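Long-range contacts in AMP-dependent synthetase and ligase (Xenorhabdus doucetiae, PDB 6QSR), which probably acts as a hot-dog-fold dehydratase subunit, the ApeI part of the ApeI:P heterocomplex, in the type II polyketide synthase pathway to aryl polyene pigments: residues P3-R8 against I18-D23; Q13-I18 against K83-E88. All coordinates share one frame; numbering follows the deposited sequence.

Interaction 1 of 2, residues P3-R8 against I18-D23; sequences PIEIHR and IQLYLD
Strands 4-8 and 18-21 run antiparallel, their segment axes 4.7 Å apart at 147°, and a classic beta bulge, in which Ile6 and His7 both face Gln19, shifts their register by one. At the bulge the Gln19 backbone is held twice: Ile6 N donates to Gln19 O, and Gln19 N gives a nearly straight bond (169°) to His7 O. Tyr21 N reaches Ile4 O at 2.9 Å; the return bond from Ile4 N to Tyr21 O is weak, and a water donates to that carbonyl while accepting from Asp23 N.

On one face beta-branched Ile4, suited to a strand, lies beside Tyr21, its CD1 4.0 Å from Tyr21 CD2 at the ring edge. Ile6 crosses Gln19, whose extended chain carries OE1 to 3.9 Å from Ile6 CG2. The other face turns to helix 41-56: Pro3 CG rests on Leu20 CD1 (3.9 Å), and Glu5 crosses Ile18 obliquely, its CG methylene giving CG2 an apolar surface.

Arg8 grips Glu5 side-on, NE to OE1 (2.7 Å) and NH1 to OE2, both through syn lone pairs. Because Tyr51 also bonds Glu5 OE2, the carboxylate is fixed in rotation and probably stays ionised, its charge balanced beside the aliphatic residues of the hairpin.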
loop_
_atom_site.group_PDB
_atom_site.type_symbol
_atom_site.label_atom_id
_atom_site.label_comp_id
_atom_site.label_asym_id
_atom_site.label_seq_id
_atom_site.Cartn_x
_atom_site.Cartn_y
_atom_site.Cartn_z
ATOM N N PRO A 3 13.563 3.099 -6.673
ATOM C CA PRO A 3 14.762 3.005 -5.851
ATOM C C PRO A 3 16.024 2.847 -6.703
ATOM O O PRO A 3 15.936 2.796 -7.927
ATOM C CB PRO A 3 14.504 1.751 -5.022
ATOM C CG PRO A 3 13.671 0.888 -5.905
ATOM C CD PRO A 3 13.017 1.758 -6.945
ATOM N N ILE A 4 17.184 2.772 -6.054
ATOM C CA ILE A 4 18.460 2.651 -6.757
ATOM C C ILE A 4 18.675 1.192 -7.152
ATOM O O ILE A 4 18.679 0.304 -6.300
ATOM C CB ILE A 4 19.638 3.195 -5.901
ATOM C CG1 ILE A 4 19.566 4.726 -5.849
ATOM C CG2 ILE A 4 20.988 2.768 -6.467
ATOM C CD1 ILE A 4 20.234 5.333 -4.641
ATOM N N GLU A 5 18.857 0.953 -8.447
ATOM C CA GLU A 5 19.066 -0.401 -8.950
ATOM C C GLU A 5 20.559 -0.710 -8.986
ATOM O O GLU A 5 21.307 -0.077 -9.729
ATOM C CB GLU A 5 18.458 -0.571 -10.341
ATOM C CG GLU A 5 18.395 -2.023 -10.774
ATOM C CD GLU A 5 17.801 -2.202 -12.152
ATOM O OE1 GLU A 5 18.399 -2.938 -12.962
ATOM O OE2 GLU A 5 16.737 -1.613 -12.429
ATOM N N ILE A 6 20.975 -1.691 -8.189
ATOM C CA ILE A 6 22.374 -2.114 -8.109
ATOM C C ILE A 6 22.698 -3.119 -9.216
ATOM O O ILE A 6 23.756 -3.024 -9.835
ATOM C CB ILE A 6 22.705 -2.719 -6.717
ATOM C CG1 ILE A 6 22.388 -1.718 -5.591
ATOM C CG2 ILE A 6 24.164 -3.167 -6.634
ATOM C CD1 ILE A 6 23.126 -0.395 -5.670
ATOM N N HIS A 7 21.792 -4.071 -9.454
ATOM C CA HIS A 7 22.010 -5.146 -10.423
ATOM C C HIS A 7 20.676 -5.768 -10.854
ATOM O O HIS A 7 19.730 -5.818 -10.070
ATOM C CB HIS A 7 22.909 -6.221 -9.793
ATOM C CG HIS A 7 23.474 -7.205 -10.774
ATOM N ND1 HIS A 7 23.343 -8.569 -10.618
ATOM C CD2 HIS A 7 24.179 -7.023 -11.917
ATOM C CE1 HIS A 7 23.943 -9.183 -11.622
ATOM N NE2 HIS A 7 24.456 -8.269 -12.426
ATOM N N ARG A 8 20.598 -6.218 -12.104
ATOM C CA ARG A 8 19.486 -7.067 -12.541
ATOM C C ARG A 8 19.980 -8.283 -13.314
ATOM O O ARG A 8 20.981 -8.219 -14.033
ATOM C CB ARG A 8 18.444 -6.289 -13.357
ATOM C CG ARG A 8 18.913 -5.752 -14.706
ATOM C CD ARG A 8 17.758 -5.264 -15.572
ATOM N NE ARG A 8 17.139 -4.046 -15.045
ATOM C CZ ARG A 8 16.390 -3.190 -15.746
ATOM N NH1 ARG A 8 15.894 -2.112 -15.140
ATOM N NH2 ARG A 8 16.125 -3.385 -17.040
ATOM N N ILE A 18 16.308 -8.697 -9.054
ATOM C CA ILE A 18 16.761 -7.305 -9.025
ATOM C C ILE A 18 17.281 -6.994 -7.629
ATOM O O ILE A 18 16.613 -7.294 -6.636
ATOM C CB ILE A 18 15.624 -6.315 -9.390
ATOM C CG1 ILE A 18 14.928 -6.700 -10.708
ATOM C CG2 ILE A 18 16.159 -4.901 -9.539
ATOM C CD1 ILE A 18 13.588 -7.372 -10.525
ATOM N N GLN A 19 18.477 -6.410 -7.557
ATOM C CA GLN A 19 19.036 -5.962 -6.296
ATOM C C GLN A 19 18.806 -4.457 -6.197
ATOM O O GLN A 19 19.247 -3.706 -7.076
ATOM C CB GLN A 19 20.519 -6.299 -6.209
ATOM C CG GLN A 19 21.154 -5.958 -4.868
ATOM C CD GLN A 19 22.545 -6.542 -4.717
ATOM O OE1 GLN A 19 23.228 -6.817 -5.704
ATOM N NE2 GLN A 19 22.968 -6.737 -3.477
ATOM N N LEU A 20 18.113 -4.042 -5.131
ATOM C CA LEU A 20 17.682 -2.660 -4.929
ATOM C C LEU A 20 18.192 -2.105 -3.620
ATOM O O LEU A 20 18.242 -2.815 -2.617
ATOM C CB LEU A 20 16.158 -2.576 -4.895
ATOM C CG LEU A 20 15.421 -3.084 -6.124
ATOM C CD1 LEU A 20 13.928 -3.012 -5.864
ATOM C CD2 LEU A 20 15.805 -2.273 -7.350
ATOM N N TYR A 21 18.511 -0.821 -3.628
ATOM C CA TYR A 21 18.990 -0.128 -2.437
ATOM C C TYR A 21 18.011 0.993 -2.074
ATOM O O TYR A 21 17.604 1.771 -2.935
ATOM C CB TYR A 21 20.391 0.422 -2.681
ATOM C CG TYR A 21 20.867 1.317 -1.566
ATOM C CD1 TYR A 21 21.343 0.779 -0.375
ATOM C CD2 TYR A 21 20.812 2.706 -1.690
ATOM C CE1 TYR A 21 21.766 1.603 0.661
ATOM C CE2 TYR A 21 21.237 3.535 -0.664
ATOM C CZ TYR A 21 21.708 2.979 0.511
ATOM O OH TYR A 21 22.126 3.807 1.537
ATOM N N LEU A 22 17.654 1.063 -0.794
ATOM C CA LEU A 22 16.742 2.076 -0.277
ATOM C C LEU A 22 17.538 3.261 0.270
ATOM O O LEU A 22 18.178 3.154 1.315
ATOM C CB LEU A 22 15.859 1.478 0.821
ATOM C CG LEU A 22 15.102 0.193 0.460
ATOM C CD1 LEU A 22 14.156 -0.184 1.588
ATOM C CD2 LEU A 22 14.363 0.367 -0.853
ATOM N N ASP A 23 17.501 4.378 -0.453
ATOM C CA ASP A 23 18.152 5.609 -0.025
ATOM C C ASP A 23 17.261 6.392 0.941
ATOM O O ASP A 23 16.045 6.452 0.740
ATOM C CB ASP A 23 18.471 6.489 -1.234
ATOM C CG ASP A 23 19.508 7.552 -0.918
ATOM O OD1 ASP A 23 19.121 8.702 -0.635
ATOM O OD2 ASP A 23 20.711 7.228 -0.922
HETATM O O HOH W 1 16.283 4.094 -3.116
#

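Interaction 2 of 2, residues Q13-I18 against K83-E88; sequences QHEAMI and KINWDE
Backbone hydrogen bonds set the frame of this antiparallel pairing, in which strands 15-18 and 83-87 approach to 4.9 Å with their directions 166° apart. Ala16 and Ile84 form the hydrogen-bonded pair, Ala16 N donating to Ile84 O and Ile84 N returning a 2.9 Å bond to Ala16 O. Two residues on, past the non-hydrogen-bonded pair Glu15-Asn85, Trp86 N meets His14 O nearly along the C=O axis, so the pairing reaches back past the start of the strand. Glu15 CA adds a CA-H...O contact to Ile84 O at 3.4 Å.

Apolar packing occupies the face turned to helix 41-56. Ile18 CD1 and Ile84 CD1 meet tip to tip at 4.1 Å, their chains crossing obliquely, and Tyr51 of the helix touches both. Ala16, directly across from Ile84, is small enough to let them meet on the diagonal. Trp86, with CG anti to its backbone N, swings its ring away from His14 to Leu56 and Leu93, edge-to-face with Trp60. A curved antiparallel sheet wrapped against one long helix is the hot-dog fold, and these branched and aromatic residues suit its helix-facing side.

Polar contacts belong to the opposite face. Asn85 ND2 donates to Glu15 OE1 over 3.2 Å; the oxygen lies in the amide plane, whereas the donor stands above the carboxylate plane, the two planes being 80° apart. His14 takes the crowded position between backbone N and carbonyl carbon (chi1 72°), which lays its ring beside Asn85, with CD2 3.3 Å from Asn85 ND2 at the ring edge. Lys83 NZ stays 6.0 Å from Glu15 OE1, close enough perhaps to favour the carboxylate's negative charge.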
loop_
_atom_site.group_PDB
_atom_site.type_symbol
_atom_site.label_atom_id
_atom_site.label_comp_id
_atom_site.label_asym_id
_atom_site.label_seq_id
_atom_site.Cartn_x
_atom_site.Cartn_y
_atom_site.Cartn_z
ATOM N N GLN A 13 13.270 -15.939 -19.622
ATOM C CA GLN A 13 12.514 -14.781 -20.141
ATOM C C GLN A 13 11.313 -14.397 -19.247
ATOM O O GLN A 13 10.810 -13.273 -19.339
ATOM C CB GLN A 13 12.063 -15.003 -21.592
ATOM C CG GLN A 13 13.205 -15.193 -22.593
ATOM C CD GLN A 13 14.058 -13.948 -22.796
ATOM O OE1 GLN A 13 13.697 -13.049 -23.557
ATOM N NE2 GLN A 13 15.207 -13.900 -22.131
ATOM N N HIS A 14 10.889 -15.317 -18.372
ATOM C CA HIS A 14 9.745 -15.112 -17.474
ATOM C C HIS A 14 10.121 -14.830 -16.005
ATOM O O HIS A 14 9.231 -14.715 -15.155
ATOM C CB HIS A 14 8.786 -16.315 -17.576
ATOM C CG HIS A 14 9.300 -17.569 -16.934
ATOM N ND1 HIS A 14 10.096 -18.477 -17.601
ATOM C CD2 HIS A 14 9.129 -18.065 -15.685
ATOM C CE1 HIS A 14 10.394 -19.476 -16.789
ATOM N NE2 HIS A 14 9.820 -19.251 -15.620
ATOM N N GLU A 15 11.420 -14.710 -15.716
ATOM C CA GLU A 15 11.912 -14.481 -14.357
ATOM C C GLU A 15 12.842 -13.274 -14.302
ATOM O O GLU A 15 13.576 -12.996 -15.261
ATOM C CB GLU A 15 12.680 -15.702 -13.848
ATOM C CG GLU A 15 11.821 -16.920 -13.554
ATOM C CD GLU A 15 12.505 -17.893 -12.610
ATOM O OE1 GLU A 15 11.918 -18.214 -11.552
ATOM O OE2 GLU A 15 13.639 -18.322 -12.917
ATOM N N ALA A 16 12.835 -12.577 -13.171
ATOM C CA ALA A 16 13.822 -11.523 -12.922
ATOM C C ALA A 16 14.244 -11.487 -11.467
ATOM O O ALA A 16 13.448 -11.757 -10.569
ATOM C CB ALA A 16 13.279 -10.164 -13.336
ATOM N N MET A 17 15.512 -11.140 -11.265
ATOM C CA MET A 17 16.100 -10.942 -9.958
ATOM C C MET A 17 16.697 -9.547 -10.000
ATOM O O MET A 17 17.479 -9.244 -10.901
ATOM C CB MET A 17 17.190 -11.974 -9.697
ATOM C CG MET A 17 16.712 -13.201 -8.940
ATOM S SD MET A 17 18.022 -14.414 -8.672
ATOM C CE MET A 17 19.209 -13.458 -7.723
ATOM N N ILE A 18 16.308 -8.697 -9.054
ATOM C CA ILE A 18 16.761 -7.305 -9.025
ATOM C C ILE A 18 17.281 -6.994 -7.629
ATOM O O ILE A 18 16.613 -7.294 -6.636
ATOM C CB ILE A 18 15.624 -6.315 -9.390
ATOM C CG1 ILE A 18 14.928 -6.700 -10.708
ATOM C CG2 ILE A 18 16.159 -4.901 -9.539
ATOM C CD1 ILE A 18 13.588 -7.372 -10.525
ATOM N N LYS A 83 12.654 -10.987 -6.363
ATOM C CA LYS A 83 12.514 -12.116 -7.273
ATOM C C LYS A 83 11.081 -12.076 -7.785
ATOM O O LYS A 83 10.160 -12.016 -6.978
ATOM C CB LYS A 83 12.786 -13.406 -6.496
ATOM C CG LYS A 83 12.443 -14.726 -7.185
ATOM C CD LYS A 83 11.848 -15.695 -6.165
ATOM C CE LYS A 83 11.722 -17.115 -6.690
ATOM N NZ LYS A 83 11.767 -18.078 -5.551
ATOM N N ILE A 84 10.907 -12.074 -9.110
ATOM C CA ILE A 84 9.579 -12.037 -9.747
ATOM C C ILE A 84 9.482 -13.150 -10.787
ATOM O O ILE A 84 10.411 -13.346 -11.576
ATOM C CB ILE A 84 9.295 -10.692 -10.467
ATOM C CG1 ILE A 84 9.451 -9.494 -9.524
ATOM C CG2 ILE A 84 7.876 -10.681 -11.023
ATOM C CD1 ILE A 84 9.623 -8.175 -10.247
ATOM N N ASN A 85 8.346 -13.847 -10.794
ATOM C CA ASN A 85 8.054 -14.881 -11.776
ATOM C C ASN A 85 6.709 -14.554 -12.420
ATOM O O ASN A 85 5.731 -14.282 -11.714
ATOM C CB ASN A 85 8.011 -16.242 -11.088
ATOM C CG ASN A 85 7.763 -17.387 -12.053
ATOM O OD1 ASN A 85 6.632 -17.621 -12.497
ATOM N ND2 ASN A 85 8.820 -18.122 -12.368
ATOM N N TRP A 86 6.678 -14.564 -13.754
ATOM C CA TRP A 86 5.458 -14.341 -14.526
ATOM C C TRP A 86 5.034 -15.656 -15.173
ATOM O O TRP A 86 5.803 -16.248 -15.938
ATOM C CB TRP A 86 5.711 -13.253 -15.574
ATOM C CG TRP A 86 4.652 -13.095 -16.621
ATOM C CD1 TRP A 86 4.834 -13.117 -17.974
ATOM C CD2 TRP A 86 3.257 -12.863 -16.405
ATOM N NE1 TRP A 86 3.635 -12.912 -18.616
ATOM C CE2 TRP A 86 2.651 -12.762 -17.677
ATOM C CE3 TRP A 86 2.456 -12.744 -15.258
ATOM C CZ2 TRP A 86 1.282 -12.530 -17.835
ATOM C CZ3 TRP A 86 1.094 -12.520 -15.415
ATOM C CH2 TRP A 86 0.521 -12.423 -16.700
ATOM N N ASP A 87 3.826 -16.113 -14.843
ATOM C CA ASP A 87 3.243 -17.320 -15.428
ATOM C C ASP A 87 2.089 -16.861 -16.322
ATOM O O ASP A 87 0.985 -16.590 -15.851
ATOM C CB ASP A 87 2.773 -18.283 -14.333
ATOM C CG ASP A 87 2.448 -19.670 -14.867
ATOM O OD1 ASP A 87 1.982 -19.779 -16.015
ATOM O OD2 ASP A 87 2.656 -20.660 -14.130
ATOM N N GLU A 88 2.371 -16.756 -17.615
ATOM C CA GLU A 88 1.437 -16.170 -18.569
ATOM C C GLU A 88 0.147 -16.974 -18.693
ATOM O O GLU A 88 -0.942 -16.397 -18.752
ATOM C CB GLU A 88 2.105 -16.021 -19.942
ATOM C CG GLU A 88 1.267 -15.247 -20.953
ATOM C CD GLU A 88 1.893 -15.192 -22.339
ATOM O OE1 GLU A 88 2.813 -15.984 -22.631
ATOM O OE2 GLU A 88 1.446 -14.360 -23.147
#

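How the interactions relate
Both interactions use strand 15-21, one along each edge: interaction 1 adds strand 4-9, outermost in this chain's sheet, as a hairpin, while interaction 2 joins it to strand 79-87, a partner distant in sequence. Ile18 is shared, and Arg8 packs against the Met17 backbone where the two meet. Half the touching residues of interaction 2 are buried, a quarter in interaction 1. Interaction 2 keeps apolar groups toward helix 41-56 and polar ones opposite; in interaction 1 the Glu5-Arg8 pair sits on the helix-facing side with Leu20. Their chemistry differs with position in the sheet: interaction 1 has a bulge, a bridging water and an ion pair, interaction 2 regular register and a bond from an uncharged amide to a carboxylate.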